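Local coordinates for Alpha/beta hydrolase family protein (Bacillus anthracis, PDB 3OOS) that probably acts as a hydrolase of the alpha/beta fold family, its substrate and reaction not established, at residues 239-244 with 250-255; 5-10 with 14-19; 149-154 with 166-171. All coordinates share one frame; numbering follows the deposited sequence.

Contact 1: residues 239-244 with 250-255; sequences FSCEIA and ATLTKF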
loop_
_atom_site.group_PDB
_atom_site.type_symbol
_atom_site.label_atom_id
_atom_site.label_comp_id
_atom_site.label_asym_id
_atom_site.label_seq_id
_atom_site.Cartn_x
_atom_site.Cartn_y
_atom_site.Cartn_z
ATOM N N PHE A 239 9.343 -6.687 11.007
ATOM C CA PHE A 239 8.372 -7.405 10.186
ATOM C C PHE A 239 8.736 -7.406 8.704
ATOM O O PHE A 239 8.433 -8.367 7.993
ATOM C CB PHE A 239 6.949 -6.908 10.467
ATOM C CG PHE A 239 6.489 -7.254 11.845
ATOM C CD1 PHE A 239 5.965 -8.517 12.114
ATOM C CD2 PHE A 239 6.645 -6.354 12.895
ATOM C CE1 PHE A 239 5.574 -8.867 13.402
ATOM C CE2 PHE A 239 6.257 -6.698 14.185
ATOM C CZ PHE A 239 5.719 -7.958 14.437
ATOM N N SER A 240 9.421 -6.355 8.256
ATOM C CA SER A 240 10.001 -6.347 6.912
ATOM C C SER A 240 11.196 -7.294 6.849
ATOM O O SER A 240 11.407 -7.962 5.836
ATOM C CB SER A 240 10.393 -4.935 6.480
ATOM O OG SER A 240 9.238 -4.160 6.170
ATOM N N CYS A 241 11.965 -7.361 7.938
ATOM C CA CYS A 241 13.061 -8.329 8.030
ATOM C C CYS A 241 12.538 -9.755 7.884
ATOM O O CYS A 241 13.129 -10.571 7.166
ATOM C CB CYS A 241 13.816 -8.184 9.348
ATOM S SG CYS A 241 14.735 -6.656 9.475
ATOM N N GLU A 242 11.420 -10.044 8.553
ATOM C CA GLU A 242 10.807 -11.365 8.472
ATOM C C GLU A 242 10.385 -11.696 7.043
ATOM O O GLU A 242 10.694 -12.775 6.540
ATOM C CB GLU A 242 9.605 -11.484 9.414
ATOM C CG GLU A 242 8.874 -12.817 9.272
ATOM C CD GLU A 242 7.750 -13.000 10.267
ATOM O OE1 GLU A 242 6.885 -12.108 10.369
ATOM O OE2 GLU A 242 7.728 -14.051 10.939
ATOM N N ILE A 243 9.677 -10.767 6.397
ATOM C CA ILE A 243 9.252 -10.958 5.009
ATOM C C ILE A 243 10.439 -11.291 4.100
ATOM O O ILE A 243 10.398 -12.270 3.349
ATOM C CB ILE A 243 8.500 -9.721 4.457
ATOM C CG1 ILE A 243 7.150 -9.550 5.163
ATOM C CG2 ILE A 243 8.292 -9.849 2.951
ATOM C CD1 ILE A 243 6.534 -8.159 4.984
ATOM N N ALA A 244 11.491 -10.479 4.177
ATOM C CA ALA A 244 12.665 -10.659 3.324
ATOM C C ALA A 244 13.404 -11.967 3.599
ATOM O O ALA A 244 13.977 -12.559 2.683
ATOM C CB ALA A 244 13.604 -9.475 3.454
ATOM N N ALA A 250 14.310 -12.693 -2.049
ATOM C CA ALA A 250 14.032 -11.315 -1.630
ATOM C C ALA A 250 15.282 -10.517 -1.294
ATOM O O ALA A 250 16.285 -11.075 -0.852
ATOM C CB ALA A 250 13.075 -11.301 -0.441
ATOM N N THR A 251 15.205 -9.205 -1.508
ATOM C CA THR A 251 16.184 -8.268 -0.967
ATOM C C THR A 251 15.493 -7.351 0.040
ATOM O O THR A 251 14.269 -7.188 0.008
ATOM C CB THR A 251 16.861 -7.405 -2.058
ATOM O OG1 THR A 251 15.890 -6.550 -2.675
ATOM C CG2 THR A 251 17.546 -8.276 -3.118
ATOM N N LEU A 252 16.284 -6.760 0.930
ATOM C CA LEU A 252 15.770 -5.850 1.947
ATOM C C LEU A 252 16.527 -4.532 1.911
ATOM O O LEU A 252 17.761 -4.515 1.938
ATOM C CB LEU A 252 15.875 -6.485 3.337
ATOM C CG LEU A 252 15.424 -5.647 4.542
ATOM C CD1 LEU A 252 13.931 -5.292 4.486
ATOM C CD2 LEU A 252 15.762 -6.371 5.833
ATOM N N THR A 253 15.780 -3.432 1.845
ATOM C CA THR A 253 16.369 -2.094 1.807
ATOM C C THR A 253 15.881 -1.291 3.002
ATOM O O THR A 253 14.676 -1.114 3.195
ATOM C CB THR A 253 16.026 -1.360 0.492
ATOM O OG1 THR A 253 16.462 -2.148 -0.621
ATOM C CG2 THR A 253 16.709 0.008 0.435
ATOM N N LYS A 254 16.829 -0.813 3.803
ATOM C CA LYS A 254 16.519 -0.063 5.011
ATOM C C LYS A 254 16.611 1.432 4.750
ATOM O O LYS A 254 17.600 1.915 4.197
ATOM C CB LYS A 254 17.482 -0.455 6.129
ATOM C CG LYS A 254 17.115 0.085 7.497
ATOM C CD LYS A 254 18.040 -0.490 8.553
ATOM C CE LYS A 254 17.403 -0.429 9.924
ATOM N NZ LYS A 254 18.275 -1.055 10.957
ATOM N N PHE A 255 15.574 2.157 5.144
ATOM C CA PHE A 255 15.577 3.606 5.036
ATOM C C PHE A 255 15.817 4.194 6.425
ATOM O O PHE A 255 14.919 4.257 7.267
ATOM C CB PHE A 255 14.291 4.098 4.364
ATOM C CG PHE A 255 14.254 3.834 2.882
ATOM C CD1 PHE A 255 14.719 4.789 1.981
ATOM C CD2 PHE A 255 13.779 2.620 2.384
ATOM C CE1 PHE A 255 14.698 4.546 0.605
ATOM C CE2 PHE A 255 13.757 2.369 1.012
ATOM C CZ PHE A 255 14.216 3.335 0.121
#

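Contact 2: residues 5-10 with 14-19; sequences TNIIKT and KFEYFL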
loop_
_atom_site.group_PDB
_atom_site.type_symbol
_atom_site.label_atom_id
_atom_site.label_comp_id
_atom_site.label_asym_id
_atom_site.label_seq_id
_atom_site.Cartn_x
_atom_site.Cartn_y
_atom_site.Cartn_z
ATOM N N THR A 5 -6.335 9.542 -16.767
ATOM C CA THR A 5 -7.517 8.884 -16.212
ATOM C C THR A 5 -8.088 7.885 -17.212
ATOM O O THR A 5 -8.352 8.229 -18.369
ATOM C CB THR A 5 -8.599 9.914 -15.841
ATOM O OG1 THR A 5 -8.050 10.860 -14.914
ATOM C CG2 THR A 5 -9.818 9.231 -15.205
ATOM N N ASN A 6 -8.280 6.650 -16.751
ATOM C CA ASN A 6 -8.806 5.573 -17.583
ATOM C C ASN A 6 -9.958 4.861 -16.899
ATOM O O ASN A 6 -9.986 4.749 -15.671
ATOM C CB ASN A 6 -7.720 4.528 -17.864
ATOM C CG ASN A 6 -6.489 5.120 -18.507
ATOM O OD1 ASN A 6 -6.424 5.272 -19.726
ATOM N ND2 ASN A 6 -5.500 5.456 -17.688
ATOM N N ILE A 7 -10.916 4.403 -17.702
ATOM C CA ILE A 7 -11.948 3.481 -17.243
ATOM C C ILE A 7 -11.878 2.233 -18.111
ATOM O O ILE A 7 -11.921 2.323 -19.341
ATOM C CB ILE A 7 -13.365 4.087 -17.338
ATOM C CG1 ILE A 7 -13.457 5.387 -16.539
ATOM C CG2 ILE A 7 -14.401 3.100 -16.814
ATOM C CD1 ILE A 7 -13.513 5.186 -15.058
ATOM N N ILE A 8 -11.755 1.074 -17.470
ATOM C CA ILE A 8 -11.649 -0.196 -18.196
ATOM C C ILE A 8 -12.782 -1.134 -17.787
ATOM O O ILE A 8 -13.115 -1.225 -16.604
ATOM C CB ILE A 8 -10.250 -0.852 -17.971
ATOM C CG1 ILE A 8 -10.029 -2.032 -18.927
ATOM C CG2 ILE A 8 -10.049 -1.260 -16.498
ATOM C CD1 ILE A 8 -8.570 -2.453 -19.051
ATOM N N LYS A 9 -13.384 -1.796 -18.778
ATOM C CA LYS A 9 -14.440 -2.775 -18.522
ATOM C C LYS A 9 -13.874 -4.191 -18.545
ATOM O O LYS A 9 -13.182 -4.583 -19.487
ATOM C CB LYS A 9 -15.592 -2.629 -19.525
ATOM C CG LYS A 9 -16.544 -1.476 -19.212
ATOM C CD LYS A 9 -17.824 -1.542 -20.043
ATOM C CE LYS A 9 -18.840 -0.514 -19.556
ATOM N NZ LYS A 9 -20.100 -0.505 -20.356
ATOM N N THR A 10 -14.163 -4.950 -17.489
ATOM C CA THR A 10 -13.709 -6.340 -17.370
ATOM C C THR A 10 -14.894 -7.245 -17.012
ATOM O O THR A 10 -15.942 -6.747 -16.595
ATOM C CB THR A 10 -12.606 -6.518 -16.284
ATOM O OG1 THR A 10 -13.212 -6.605 -14.987
ATOM C CG2 THR A 10 -11.593 -5.374 -16.307
ATOM N N LYS A 14 -16.250 -2.755 -13.891
ATOM C CA LYS A 14 -15.582 -1.576 -14.428
ATOM C C LYS A 14 -14.667 -0.956 -13.372
ATOM O O LYS A 14 -15.081 -0.757 -12.226
ATOM C CB LYS A 14 -16.627 -0.560 -14.898
ATOM C CG LYS A 14 -16.088 0.535 -15.795
ATOM C CD LYS A 14 -17.208 1.174 -16.605
ATOM C CE LYS A 14 -18.179 1.932 -15.718
ATOM N NZ LYS A 14 -17.632 3.248 -15.268
ATOM N N PHE A 15 -13.433 -0.654 -13.767
ATOM C CA PHE A 15 -12.456 -0.072 -12.854
ATOM C C PHE A 15 -11.833 1.187 -13.424
ATOM O O PHE A 15 -11.511 1.254 -14.613
ATOM C CB PHE A 15 -11.348 -1.084 -12.525
ATOM C CG PHE A 15 -11.845 -2.320 -11.823
ATOM C CD1 PHE A 15 -11.870 -2.385 -10.433
ATOM C CD2 PHE A 15 -12.299 -3.416 -12.554
ATOM C CE1 PHE A 15 -12.337 -3.527 -9.781
ATOM C CE2 PHE A 15 -12.769 -4.560 -11.913
ATOM C CZ PHE A 15 -12.790 -4.614 -10.524
ATOM N N GLU A 16 -11.669 2.175 -12.552
ATOM C CA GLU A 16 -10.923 3.382 -12.850
ATOM C C GLU A 16 -9.465 3.174 -12.448
ATOM O O GLU A 16 -9.178 2.626 -11.379
ATOM C CB GLU A 16 -11.516 4.551 -12.065
ATOM C CG GLU A 16 -10.860 5.897 -12.345
ATOM C CD GLU A 16 -11.476 7.011 -11.523
ATOM O OE1 GLU A 16 -11.605 6.844 -10.288
ATOM O OE2 GLU A 16 -11.832 8.052 -12.112
ATOM N N TYR A 17 -8.545 3.595 -13.309
ATOM C CA TYR A 17 -7.123 3.584 -12.960
ATOM C C TYR A 17 -6.400 4.721 -13.666
ATOM O O TYR A 17 -6.891 5.275 -14.655
ATOM C CB TYR A 17 -6.461 2.234 -13.293
ATOM C CG TYR A 17 -6.316 1.995 -14.778
ATOM C CD1 TYR A 17 -5.167 2.407 -15.470
ATOM C CD2 TYR A 17 -7.334 1.380 -15.499
ATOM C CE1 TYR A 17 -5.048 2.205 -16.843
ATOM C CE2 TYR A 17 -7.221 1.175 -16.864
ATOM C CZ TYR A 17 -6.080 1.584 -17.528
ATOM O OH TYR A 17 -5.987 1.384 -18.882
ATOM N N PHE A 18 -5.218 5.045 -13.161
ATOM C CA PHE A 18 -4.440 6.147 -13.695
ATOM C C PHE A 18 -3.119 5.623 -14.217
ATOM O O PHE A 18 -2.481 4.787 -13.573
ATOM C CB PHE A 18 -4.270 7.229 -12.619
ATOM C CG PHE A 18 -5.580 7.671 -12.029
ATOM C CD1 PHE A 18 -6.302 8.710 -12.613
ATOM C CD2 PHE A 18 -6.126 7.005 -10.932
ATOM C CE1 PHE A 18 -7.538 9.101 -12.098
ATOM C CE2 PHE A 18 -7.363 7.387 -10.405
ATOM C CZ PHE A 18 -8.071 8.436 -10.993
ATOM N N LEU A 19 -2.730 6.098 -15.399
ATOM C CA LEU A 19 -1.485 5.671 -16.031
ATOM C C LEU A 19 -0.471 6.804 -16.102
ATOM O O LEU A 19 -0.805 7.929 -16.480
ATOM C CB LEU A 19 -1.746 5.133 -17.444
ATOM C CG LEU A 19 -0.497 4.701 -18.234
ATOM C CD1 LEU A 19 0.137 3.443 -17.635
ATOM C CD2 LEU A 19 -0.824 4.480 -19.699
#

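Contact 3: residues 149-154 with 166-171; sequences VSIMNA and KALSRE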
loop_
_atom_site.group_PDB
_atom_site.type_symbol
_atom_site.label_atom_id
_atom_site.label_comp_id
_atom_site.label_asym_id
_atom_site.label_seq_id
_atom_site.Cartn_x
_atom_site.Cartn_y
_atom_site.Cartn_z
ATOM N N VAL A 149 -6.050 4.872 18.985
ATOM C CA VAL A 149 -7.417 4.342 18.938
ATOM C C VAL A 149 -8.420 5.494 18.791
ATOM O O VAL A 149 -9.323 5.439 17.944
ATOM C CB VAL A 149 -7.750 3.479 20.184
ATOM C CG1 VAL A 149 -9.252 3.204 20.279
ATOM C CG2 VAL A 149 -6.977 2.165 20.139
ATOM N N SER A 150 -8.236 6.535 19.605
ATOM C CA SER A 150 -9.112 7.703 19.580
ATOM C C SER A 150 -9.065 8.429 18.236
ATOM O O SER A 150 -10.105 8.804 17.692
ATOM C CB SER A 150 -8.761 8.665 20.716
ATOM O OG SER A 150 -9.646 9.768 20.726
ATOM N N ILE A 151 -7.858 8.618 17.702
ATOM C CA ILE A 151 -7.683 9.274 16.403
ATOM C C ILE A 151 -8.350 8.466 15.284
ATOM O O ILE A 151 -9.088 9.023 14.468
ATOM C CB ILE A 151 -6.186 9.527 16.063
ATOM C CG1 ILE A 151 -5.578 10.536 17.044
ATOM C CG2 ILE A 151 -6.041 10.047 14.636
ATOM C CD1 ILE A 151 -4.055 10.693 16.923
HETATM N N MSE A 152 -8.097 7.160 15.261
HETATM C CA MSE A 152 -8.641 6.294 14.212
HETATM C C MSE A 152 -10.161 6.272 14.234
HETATM O O MSE A 152 -10.804 6.341 13.183
HETATM C CB MSE A 152 -8.109 4.872 14.341
HETATM C CG MSE A 152 -6.655 4.717 13.961
HETATM SE SE MSE A 152 -6.137 2.848 13.903
HETATM C CE MSE A 152 -6.597 2.309 15.718
ATOM N N ASN A 153 -10.732 6.183 15.435
ATOM C CA ASN A 153 -12.182 6.165 15.581
ATOM C C ASN A 153 -12.813 7.452 15.063
ATOM O O ASN A 153 -13.834 7.410 14.378
ATOM C CB ASN A 153 -12.587 5.891 17.034
ATOM C CG ASN A 153 -12.285 4.463 17.469
ATOM O OD1 ASN A 153 -11.973 3.596 16.645
ATOM N ND2 ASN A 153 -12.374 4.213 18.772
ATOM N N ALA A 154 -12.183 8.585 15.362
ATOM C CA ALA A 154 -12.695 9.878 14.925
ATOM C C ALA A 154 -12.532 10.090 13.418
ATOM O O ALA A 154 -13.418 10.643 12.765
ATOM C CB ALA A 154 -12.044 11.004 15.710
ATOM N N LYS A 166 -8.904 17.983 10.283
ATOM C CA LYS A 166 -7.646 18.636 9.912
ATOM C C LYS A 166 -6.579 18.433 10.988
ATOM O O LYS A 166 -5.446 18.045 10.684
ATOM C CB LYS A 166 -7.872 20.130 9.651
ATOM C CG LYS A 166 -6.621 20.895 9.254
ATOM C CD LYS A 166 -6.906 22.377 9.064
ATOM C CE LYS A 166 -5.642 23.131 8.687
ATOM N NZ LYS A 166 -5.911 24.569 8.425
ATOM N N ALA A 167 -6.954 18.688 12.240
ATOM C CA ALA A 167 -6.040 18.542 13.370
ATOM C C ALA A 167 -5.566 17.097 13.533
ATOM O O ALA A 167 -4.371 16.847 13.708
ATOM C CB ALA A 167 -6.695 19.051 14.652
ATOM N N LEU A 168 -6.502 16.153 13.454
ATOM C CA LEU A 168 -6.186 14.730 13.601
ATOM C C LEU A 168 -5.266 14.216 12.497
ATOM O O LEU A 168 -4.351 13.423 12.757
ATOM C CB LEU A 168 -7.471 13.896 13.630
ATOM C CG LEU A 168 -8.419 14.129 14.808
ATOM C CD1 LEU A 168 -9.757 13.491 14.517
ATOM C CD2 LEU A 168 -7.833 13.596 16.110
ATOM N N SER A 169 -5.516 14.666 11.269
ATOM C CA SER A 169 -4.710 14.274 10.116
ATOM C C SER A 169 -3.282 14.786 10.253
ATOM O O SER A 169 -2.331 14.081 9.902
ATOM C CB SER A 169 -5.341 14.789 8.826
ATOM O OG SER A 169 -6.648 14.259 8.679
ATOM N N ARG A 170 -3.148 16.007 10.774
ATOM C CA ARG A 170 -1.848 16.620 11.033
ATOM C C ARG A 170 -1.088 15.823 12.093
ATOM O O ARG A 170 0.086 15.493 11.918
ATOM C CB ARG A 170 -2.038 18.069 11.494
ATOM C CG ARG A 170 -0.748 18.835 11.731
ATOM C CD ARG A 170 -0.072 19.172 10.421
ATOM N NE ARG A 170 1.079 20.049 10.608
ATOM C CZ ARG A 170 1.698 20.683 9.618
ATOM N NH1 ARG A 170 1.271 20.545 8.371
ATOM N NH2 ARG A 170 2.738 21.462 9.873
ATOM N N GLU A 171 -1.774 15.525 13.195
ATOM C CA GLU A 171 -1.190 14.755 14.290
ATOM C C GLU A 171 -0.697 13.393 13.791
ATOM O O GLU A 171 0.413 12.966 14.123
ATOM C CB GLU A 171 -2.216 14.581 15.418
ATOM C CG GLU A 171 -1.657 14.008 16.713
ATOM C CD GLU A 171 -2.673 14.010 17.847
ATOM O OE1 GLU A 171 -3.817 14.465 17.635
ATOM O OE2 GLU A 171 -2.325 13.559 18.956
#

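Contact 1: residues 239-244 with 250-255
L252 projects from strand 250-255 toward helix 237-246, its two methyl branches meeting S240 and C241 while its CB meets A244. With CG anti to the backbone N (chi1 178°), the leucine fork is carried toward the helix and back along it. The CD1 of L252 comes 3.9 Å from the backbone O of S240 and also touches the CB of that serine. The other branch of L252, CD2, lies 3.8 Å from the SG of C241. The thiol reaches it even though the CB of C241 is directed away from the strand: SG sits beside the backbone N, opposite the carbonyl carbon (chi1 -68°), and turns back to the leucine methyl. One turn further on from S240, A244 points toward the strand and sets its CB 3.8 Å from CB of L252, at the root of the leucine rather than at its tip. The CB of A244 also faces the CB of A250 at 4.3 Å, while CB of A250 approaches the carbonyl O of A244 at 3.5 Å.

No hydrogen bond links the two segments; the contact is van der Waals packing, some of it against helix carbonyl oxygens, and the O of S240 that CD1 approaches is already bonded to the N of A244 within the helix. The backbones come closest at A244 and A250, CA to CA 5.2 Å, consistent with the small side chains there and the short connection.

This is the returning half of a beta-alpha-beta unit: helix 237-246 follows strand 224-229, runs nearly antiparallel to strand 250-255 where the segments meet, and packs on both strands, S240 reaching C228 and A244 reaching I226. Strand 250-255 is the outermost strand at this end of the sheet, hydrogen-bonded to strand 224-229, and helix 267-276 receives T253 and F255.

Contact 2: residues 5-10 with 14-19
An N-terminal beta hairpin, strand 4-10 followed by strand 13-20, brings N6 against Y17 and I8 against F15 as antiparallel hydrogen-bonded pairs. Paired backbone bonds join each: N6 N to Y17 O and Y17 N to N6 O, then I8 N to F15 O, at 2.9 Å and nearly straight (172°), and F15 N to I8 O. The O of Y17 also takes a weak bond from ND2 of N6, 3.3 Å long.

The same asparagine lays its side chain over the tyrosine ring. Its CB makes a CH-pi contact 3.6 Å from the Y17 ring centroid, and the amide lies almost parallel to the ring, 15° between planes. Y17 holds CG between its backbone N and carbonyl carbon (chi1 70°), which swings the ring back across strand 4-10; CG2 of I8 meets the ring edge at CE2 of Y17, 3.7 Å away. The hairpin forms one end of the mixed alpha/beta hydrolase sheet: strand 4-10 is outermost, strand 13-20 pairs inward with strand 51-55, and helix 74-87 covers I8 and F15. On the face of T5, I7 and K9, the OG1 of T5 sits at the edge of the F18 ring, 3.4 Å from CE1. E16 shares this face, and its carboxylate OE2 is bonded to ND2 of N62.

Contact 3: residues 149-154 with 166-171
I151 and L168 run alongside each other between the two helices, pointing opposite ways, and the tip of one leucine branch, CD2 of L168, lies 3.9 Å from CG1 on the flank of I151. The second leucine branch, CD1, turns to A154 and touches its CB at 3.6 Å, so the fork of L168 spans residues one helical turn apart. In I151, CG1 sits beside the backbone N and the chain then runs on extended (chi2 171°), carrying its CD1 to the carboxylate of E171, 3.7 Å from CD of that glutamate.

The two segments belong to helices 145-155 and 162-176, which lie in the chain between strands 116-122 and 224-229, where alpha/beta hydrolases commonly insert a cap, and these helices probably belong to one. Segments 149-154 and 166-171 run at 133° to each other, their axes 10.3 Å apart at closest approach, with no hydrogen bond across. The carboxylate end of E171 lies against the CD1 methyl of I151 on an extended side chain, and its OE1 forms a salt bridge with R147, a residue of helix 145-155 one turn before I151. The ionic link thus borders the apolar contact, while W172 adds a further surface against I151.

From the N terminus, contact 2 comes first and closes the shortest loop, a tight turn between adjacent strands of one hairpin. Contact 3 follows, joining two successive helices with 11 residues between its segments, some of them helical. Contact 1 comes last, with five residues between its segments, the end of helix 237-246 among them. The three closures run in series, without nesting or crossing. Contacts 1 and 2 work on the same sheet at its two outermost strands, 250-255 and 4-10, on opposite sides of the chain's centre with centres 32 Å apart. Contact 3 ties helices outside that sheet, about 16 Å from contact 1 between nearest atoms.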